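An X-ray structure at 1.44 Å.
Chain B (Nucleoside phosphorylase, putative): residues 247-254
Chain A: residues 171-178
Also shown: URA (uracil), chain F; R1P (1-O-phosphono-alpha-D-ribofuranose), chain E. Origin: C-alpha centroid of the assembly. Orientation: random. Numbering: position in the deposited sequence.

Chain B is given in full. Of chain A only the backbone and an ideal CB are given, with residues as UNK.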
ATOM      1  N   ALA B 247      -5.613   8.702  -0.021  1.00 13.48           N
ATOM      2  CA  ALA B 247      -5.474   8.219   1.348  1.00 15.83           C
ATOM      3  C   ALA B 247      -4.432   7.117   1.510  1.00 15.01           C
ATOM      4  O   ALA B 247      -4.110   6.398   0.562  1.00 15.43           O
ATOM      5  CB  ALA B 247      -6.850   7.717   1.851  1.00 14.67           C
ATOM      6  N   SER B 248      -3.954   6.943   2.739  1.00 13.54           N
ATOM      7  CA  SER B 248      -3.005   5.899   3.089  1.00 14.19           C
ATOM      8  C   SER B 248      -3.763   4.721   3.740  1.00 14.55           C
ATOM      9  O   SER B 248      -3.235   4.015   4.592  1.00 14.85           O
ATOM     10  CB  SER B 248      -1.907   6.444   4.016  1.00 15.58           C
ATOM     11  OG  SER B 248      -2.500   7.154   5.090  1.00 15.28           O
ATOM     12  N   GLY B 249      -4.988   4.493   3.288  1.00 14.85           N
ATOM     13  CA  GLY B 249      -5.850   3.419   3.786  1.00 14.65           C
ATOM     14  C   GLY B 249      -7.246   3.649   3.212  1.00 15.02           C
ATOM     15  O   GLY B 249      -7.443   4.548   2.369  1.00 15.68           O
ATOM     16  N   PHE B 250      -8.200   2.801   3.617  1.00 14.27           N
ATOM     17  CA  PHE B 250      -9.560   2.802   3.077  1.00 14.21           C
ATOM     18  C   PHE B 250     -10.617   3.200   4.097  1.00 14.72           C
ATOM     19  O   PHE B 250     -11.663   3.747   3.722  1.00 15.56           O
ATOM     20  CB  PHE B 250      -9.892   1.399   2.585  1.00 15.40           C
ATOM     21  CG  PHE B 250     -11.207   1.292   1.856  1.00 14.21           C
ATOM     22  CD1 PHE B 250     -11.266   1.516   0.485  1.00 14.73           C
ATOM     23  CD2 PHE B 250     -12.364   0.908   2.525  1.00 13.93           C
ATOM     24  CE1 PHE B 250     -12.473   1.400  -0.187  1.00 14.65           C
ATOM     25  CE2 PHE B 250     -13.549   0.759   1.861  1.00 15.64           C
ATOM     26  CZ  PHE B 250     -13.602   1.006   0.495  1.00 15.46           C
ATOM     27  N   TYR B 251     -10.379   2.881   5.371  1.00 15.19           N
ATOM     28  CA  TYR B 251     -11.431   3.024   6.379  1.00 14.76           C
ATOM     29  C   TYR B 251     -11.239   4.313   7.152  1.00 17.06           C
ATOM     30  O   TYR B 251     -11.566   5.363   6.623  1.00 16.42           O
ATOM     31  CB  TYR B 251     -11.514   1.763   7.240  1.00 14.30           C
ATOM     32  CG  TYR B 251     -12.085   0.611   6.454  1.00 14.50           C
ATOM     33  CD1 TYR B 251     -13.455   0.512   6.251  1.00 14.79           C
ATOM     34  CD2 TYR B 251     -11.269  -0.371   5.908  1.00 14.65           C
ATOM     35  CE1 TYR B 251     -14.017  -0.533   5.516  1.00 14.67           C
ATOM     36  CE2 TYR B 251     -11.825  -1.436   5.189  1.00 14.90           C
ATOM     37  CZ  TYR B 251     -13.199  -1.503   4.979  1.00 15.35           C
ATOM     38  OH  TYR B 251     -13.746  -2.544   4.243  1.00 15.37           O
ATOM     39  N   GLY B 252     -10.682   4.276   8.356  1.00 15.91           N
ATOM     40  CA  GLY B 252     -10.416   5.516   9.096  1.00 14.75           C
ATOM     41  C   GLY B 252      -9.612   6.523   8.285  1.00 14.75           C
ATOM     42  O   GLY B 252      -9.771   7.750   8.425  1.00 14.58           O
ATOM     43  N   CYS B 253      -8.741   6.022   7.415  1.00 14.58           N
ATOM     44  CA  CYS B 253      -7.924   6.893   6.565  1.00 16.50           C
ATOM     45  C   CYS B 253      -8.738   7.647   5.509  1.00 14.90           C
ATOM     46  O   CYS B 253      -8.210   8.603   4.914  1.00 16.35           O
ATOM     47  CB  CYS B 253      -6.856   6.090   5.862  1.00 15.98           C
ATOM     48  SG  CYS B 253      -5.611   5.403   6.991  1.00 15.41           S
ATOM     49  N   GLN B 254      -9.986   7.213   5.271  1.00 13.76           N
ATOM     50  CA  GLN B 254     -10.943   7.947   4.414  1.00 15.95           C
ATOM     51  C   GLN B 254     -12.162   8.451   5.196  1.00 17.07           C
ATOM     52  O   GLN B 254     -13.194   8.742   4.605  1.00 16.94           O
ATOM     53  CB  GLN B 254     -11.389   7.084   3.226  1.00 15.00           C
ATOM     54  CG  GLN B 254     -10.229   6.731   2.308  1.00 13.80           C
ATOM     55  CD  GLN B 254     -10.604   5.992   1.034  1.00 13.43           C
ATOM     56  OE1 GLN B 254     -11.746   6.090   0.533  1.00 14.50           O
ATOM     57  NE2 GLN B 254      -9.631   5.240   0.491  1.00 15.02           N
TER
ATOM     58  N   UNK A 171       5.780   5.498   7.823  1.00 14.71           N
ATOM     59  CA  UNK A 171       4.551   5.705   7.099  1.00 13.57           C
ATOM     60  C   UNK A 171       3.674   6.681   7.890  1.00 13.54           C
ATOM     61  O   UNK A 171       4.063   7.133   8.979  1.00 15.68           O
ATOM     62  CB  UNK A 171       3.830   4.377   6.857  1.00 13.57           C
ATOM     63  N   UNK A 172       2.473   6.985   7.373  1.00 12.78           N
ATOM     64  CA  UNK A 172       1.527   7.846   8.098  1.00 13.32           C
ATOM     65  C   UNK A 172       0.147   7.246   8.330  1.00 14.38           C
ATOM     66  O   UNK A 172      -0.760   7.919   8.784  1.00 14.74           O
ATOM     67  CB  UNK A 172       1.360   9.161   7.334  1.00 13.32           C
ATOM     68  N   UNK A 173       0.004   5.948   8.105  1.00 14.73           N
ATOM     69  CA  UNK A 173      -1.325   5.357   8.126  1.00 13.31           C
ATOM     70  C   UNK A 173      -1.957   5.521   9.507  1.00 13.87           C
ATOM     71  O   UNK A 173      -3.114   5.946   9.637  1.00 15.03           O
ATOM     72  CB  UNK A 173      -1.261   3.878   7.738  1.00 13.31           C
ATOM     73  N   UNK A 174      -1.188   5.217  10.550  1.00 13.54           N
ATOM     74  CA  UNK A 174      -1.700   5.347  11.915  1.00 14.02           C
ATOM     75  C   UNK A 174      -1.887   6.790  12.369  1.00 15.61           C
ATOM     76  O   UNK A 174      -2.543   7.029  13.371  1.00 14.33           O
ATOM     77  CB  UNK A 174      -0.753   4.637  12.885  1.00 14.02           C
ATOM     78  N   UNK A 175      -1.350   7.772  11.644  1.00 15.97           N
ATOM     79  CA  UNK A 175      -1.656   9.159  11.988  1.00 14.94           C
ATOM     80  C   UNK A 175      -3.141   9.499  11.868  1.00 14.63           C
ATOM     81  O   UNK A 175      -3.579  10.479  12.446  1.00 15.79           O
ATOM     82  CB  UNK A 175      -0.847  10.099  11.092  1.00 14.94           C
ATOM     83  N   UNK A 176      -3.910   8.678  11.139  1.00 12.86           N
ATOM     84  CA  UNK A 176      -5.345   8.830  10.966  1.00 13.75           C
ATOM     85  C   UNK A 176      -6.099   8.161  12.121  1.00 14.21           C
ATOM     86  O   UNK A 176      -7.310   8.293  12.205  1.00 13.68           O
ATOM     87  CB  UNK A 176      -5.785   8.240   9.625  1.00 13.75           C
ATOM     88  N   UNK A 177      -5.355   7.520  13.027  1.00 14.49           N
ATOM     89  CA  UNK A 177      -5.884   6.875  14.219  1.00 13.77           C
ATOM     90  C   UNK A 177      -5.237   7.464  15.478  1.00 14.87           C
ATOM     91  O   UNK A 177      -4.913   6.753  16.440  1.00 14.50           O
ATOM     92  CB  UNK A 177      -5.654   5.364  14.154  1.00 13.77           C
ATOM     93  N   UNK A 178      -5.095   8.794  15.466  1.00 14.70           N
ATOM     94  CA  UNK A 178      -4.542   9.584  16.577  1.00 15.94           C
ATOM     95  C   UNK A 178      -3.126   9.213  17.037  1.00 16.34           C
ATOM     96  O   UNK A 178      -2.752   9.514  18.170  1.00 17.63           O
ATOM     97  CB  UNK A 178      -5.482   9.460  17.778  1.00 15.94           C
TER
HETATM   98  N1  URA F 501     -11.848   3.157  -3.508  1.00 20.72           N
HETATM   99  C2  URA F 501     -11.480   3.963  -2.498  1.00 16.22           C
HETATM  100  O2  URA F 501     -10.261   4.120  -2.244  1.00 15.62           O
HETATM  101  N3  URA F 501     -12.412   4.601  -1.762  1.00 14.23           N
HETATM  102  C4  URA F 501     -13.713   4.430  -2.006  1.00 18.66           C
HETATM  103  O4  URA F 501     -14.541   5.049  -1.276  1.00 17.59           O
HETATM  104  C5  URA F 501     -14.099   3.562  -3.031  1.00 17.44           C
HETATM  105  C6  URA F 501     -13.127   2.937  -3.773  1.00 20.34           C
HETATM  106  C5  R1P E 401      -9.675   0.118  -2.725  1.00 24.50           C
HETATM  107  O5  R1P E 401     -10.785  -0.776  -2.834  1.00 21.81           O
HETATM  108  C4  R1P E 401      -8.936   0.168  -4.058  1.00 22.41           C
HETATM  109  O4  R1P E 401      -9.808   0.545  -5.138  1.00 28.83           O
HETATM  110  C1  R1P E 401      -9.405   1.766  -5.763  1.00 27.35           C
HETATM  111  C2  R1P E 401      -8.523   2.406  -4.682  1.00 24.34           C
HETATM  112  O2  R1P E 401      -7.661   3.454  -5.168  1.00 19.22           O
HETATM  113  C3  R1P E 401      -7.817   1.198  -4.065  1.00 19.04           C
HETATM  114  O3  R1P E 401      -6.738   0.715  -4.879  1.00 20.21           O
HETATM  115  O1  R1P E 401      -8.792   1.578  -7.084  1.00 24.76           O
HETATM  116  P   R1P E 401      -8.698   0.214  -7.965  1.00 24.36           P
HETATM  117  O1P R1P E 401      -7.790  -0.619  -7.028  1.00 25.38           O
HETATM  118  O2P R1P E 401      -8.000   0.588  -9.262  1.00 22.98           O
HETATM  119  O3P R1P E 401     -10.113  -0.245  -8.118  1.00 31.55           O

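Position 171 directs its CA-to-CB bond toward chain B, yet no atom of that stretch comes within 5.5 Å of the ideal CB. Chain B sets no demand, but a short acceptor could hold the turn that follows. The residue is Asp171(A): its OD2 accepts a hydrogen bond from the backbone N of position 173 at 3.1 Å, just where the 3-10 segment begins.

At position 172 the bond points sideways, and the ideal CB lies 4.9 Å from OG of Ser248(B). A hydroxyl at that range invites a polar side chain with one or two further atoms of reach; Asn, Asp or a longer amide could serve. Asn172(A) is found, chi1 87° (p), and OG of Ser248(B) donates to its OD1 at 2.8 Å.

Position 173 also points sideways, with its ideal CB 3.7 Å from O of Ser248(B) and 4.7 Å from SG of Cys253(B). A carbonyl so close asks for a short donor, while the sulfur favours a small apolar group; Ser would meet the first need, Val the second, Thr both. Thr173(A), in the m rotamer, donates from OG1 to O of Ser248(B) at 2.8 Å and sets CG2 3.9 Å from SG of Cys253(B).

Positions 174 and 175 point away and sideways, with nothing of chain B near either ideal CB, so the contact leaves them free. They are Ser174(A) and Leu175(A).

Position 176 points toward chain B. Its ideal CB is 3.9 Å from SG of Cys253(B) and 4.2 Å from O of Gly252(B), so the first carbon must pack on sulfur; Leu, Met or an aromatic are plausible. Tyr176(A) uses chi1 of -72° (m). Its ring lies oblique to the sulfur, SG of Cys253(B) being 5.0 Å from the centroid, and its CE2 is 3.7 Å from OG of Ser248(B). Its backbone O and O of Gly252(B) share a water, which donates to both at 2.9 and 3.0 Å respectively.

From position 177 the bond runs sideways and the ideal CB meets nothing of chain B, so only a long side chain could arrive; Tyr, Phe or Met might. Tyr177(A) does, bringing OH to 3.1 Å from N of Gly252(B), with SG of Cys253(B) at its ring edge, 4.0 Å from CE2. Gly252(B) leaves room for this ring: an ideal CB there would lie 2.7 Å from CZ of Tyr177(A), a clash.

Position 178 is out of reach, and Ser178(A) takes no part.

Chain A, residues 171-178: DNTSLYYS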
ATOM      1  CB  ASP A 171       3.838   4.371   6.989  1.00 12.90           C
ATOM      2  CG  ASP A 171       3.470   3.819   8.355  1.00 15.46           C
ATOM      3  OD1 ASP A 171       4.378   3.409   9.131  1.00 14.70           O
ATOM      4  OD2 ASP A 171       2.255   3.851   8.686  1.00 16.48           O
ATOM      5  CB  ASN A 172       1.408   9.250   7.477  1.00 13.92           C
ATOM      6  CG  ASN A 172       0.375   9.356   6.363  1.00 13.03           C
ATOM      7  OD1 ASN A 172      -0.037   8.346   5.792  1.00 13.99           O
ATOM      8  ND2 ASN A 172      -0.022  10.608   6.023  1.00 12.99           N
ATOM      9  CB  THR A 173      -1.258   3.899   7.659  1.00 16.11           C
ATOM     10  OG1 THR A 173      -0.997   3.904   6.248  1.00 14.99           O
ATOM     11  CG2 THR A 173      -2.580   3.144   7.950  1.00 18.67           C
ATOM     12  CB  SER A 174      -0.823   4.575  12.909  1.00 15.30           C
ATOM     13  OG  SER A 174      -0.696   3.207  12.498  1.00 15.93           O
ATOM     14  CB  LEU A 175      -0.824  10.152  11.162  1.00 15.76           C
ATOM     15  CG  LEU A 175       0.689  10.185  11.325  1.00 15.49           C
ATOM     16  CD1 LEU A 175       1.241  11.462  10.665  1.00 14.79           C
ATOM     17  CD2 LEU A 175       1.152  10.100  12.763  1.00 14.74           C
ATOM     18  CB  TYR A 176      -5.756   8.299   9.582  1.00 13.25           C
ATOM     19  CG  TYR A 176      -5.266   9.281   8.570  1.00 13.49           C
ATOM     20  CD1 TYR A 176      -5.994  10.417   8.283  1.00 13.45           C
ATOM     21  CD2 TYR A 176      -4.033   9.153   7.985  1.00 14.57           C
ATOM     22  CE1 TYR A 176      -5.510  11.399   7.415  1.00 14.07           C
ATOM     23  CE2 TYR A 176      -3.542  10.124   7.116  1.00 14.15           C
ATOM     24  CZ  TYR A 176      -4.296  11.238   6.823  1.00 13.90           C
ATOM     25  OH  TYR A 176      -3.801  12.218   5.995  1.00 13.87           O
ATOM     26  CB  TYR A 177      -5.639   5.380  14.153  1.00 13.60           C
ATOM     27  CG  TYR A 177      -6.386   4.683  13.034  1.00 15.11           C
ATOM     28  CD1 TYR A 177      -7.508   3.919  13.298  1.00 13.66           C
ATOM     29  CD2 TYR A 177      -5.974   4.800  11.710  1.00 13.51           C
ATOM     30  CE1 TYR A 177      -8.203   3.298  12.291  1.00 13.35           C
ATOM     31  CE2 TYR A 177      -6.671   4.189  10.675  1.00 14.12           C
ATOM     32  CZ  TYR A 177      -7.792   3.417  10.974  1.00 14.75           C
ATOM     33  OH  TYR A 177      -8.498   2.752   9.993  1.00 15.23           O
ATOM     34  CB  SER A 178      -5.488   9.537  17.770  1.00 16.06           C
ATOM     35  OG  SER A 178      -6.767  10.024  17.423  1.00 15.35           O
TER
HETATM   36  O   HOH W   1      -9.091   9.812  10.503  1.00 15.14           O
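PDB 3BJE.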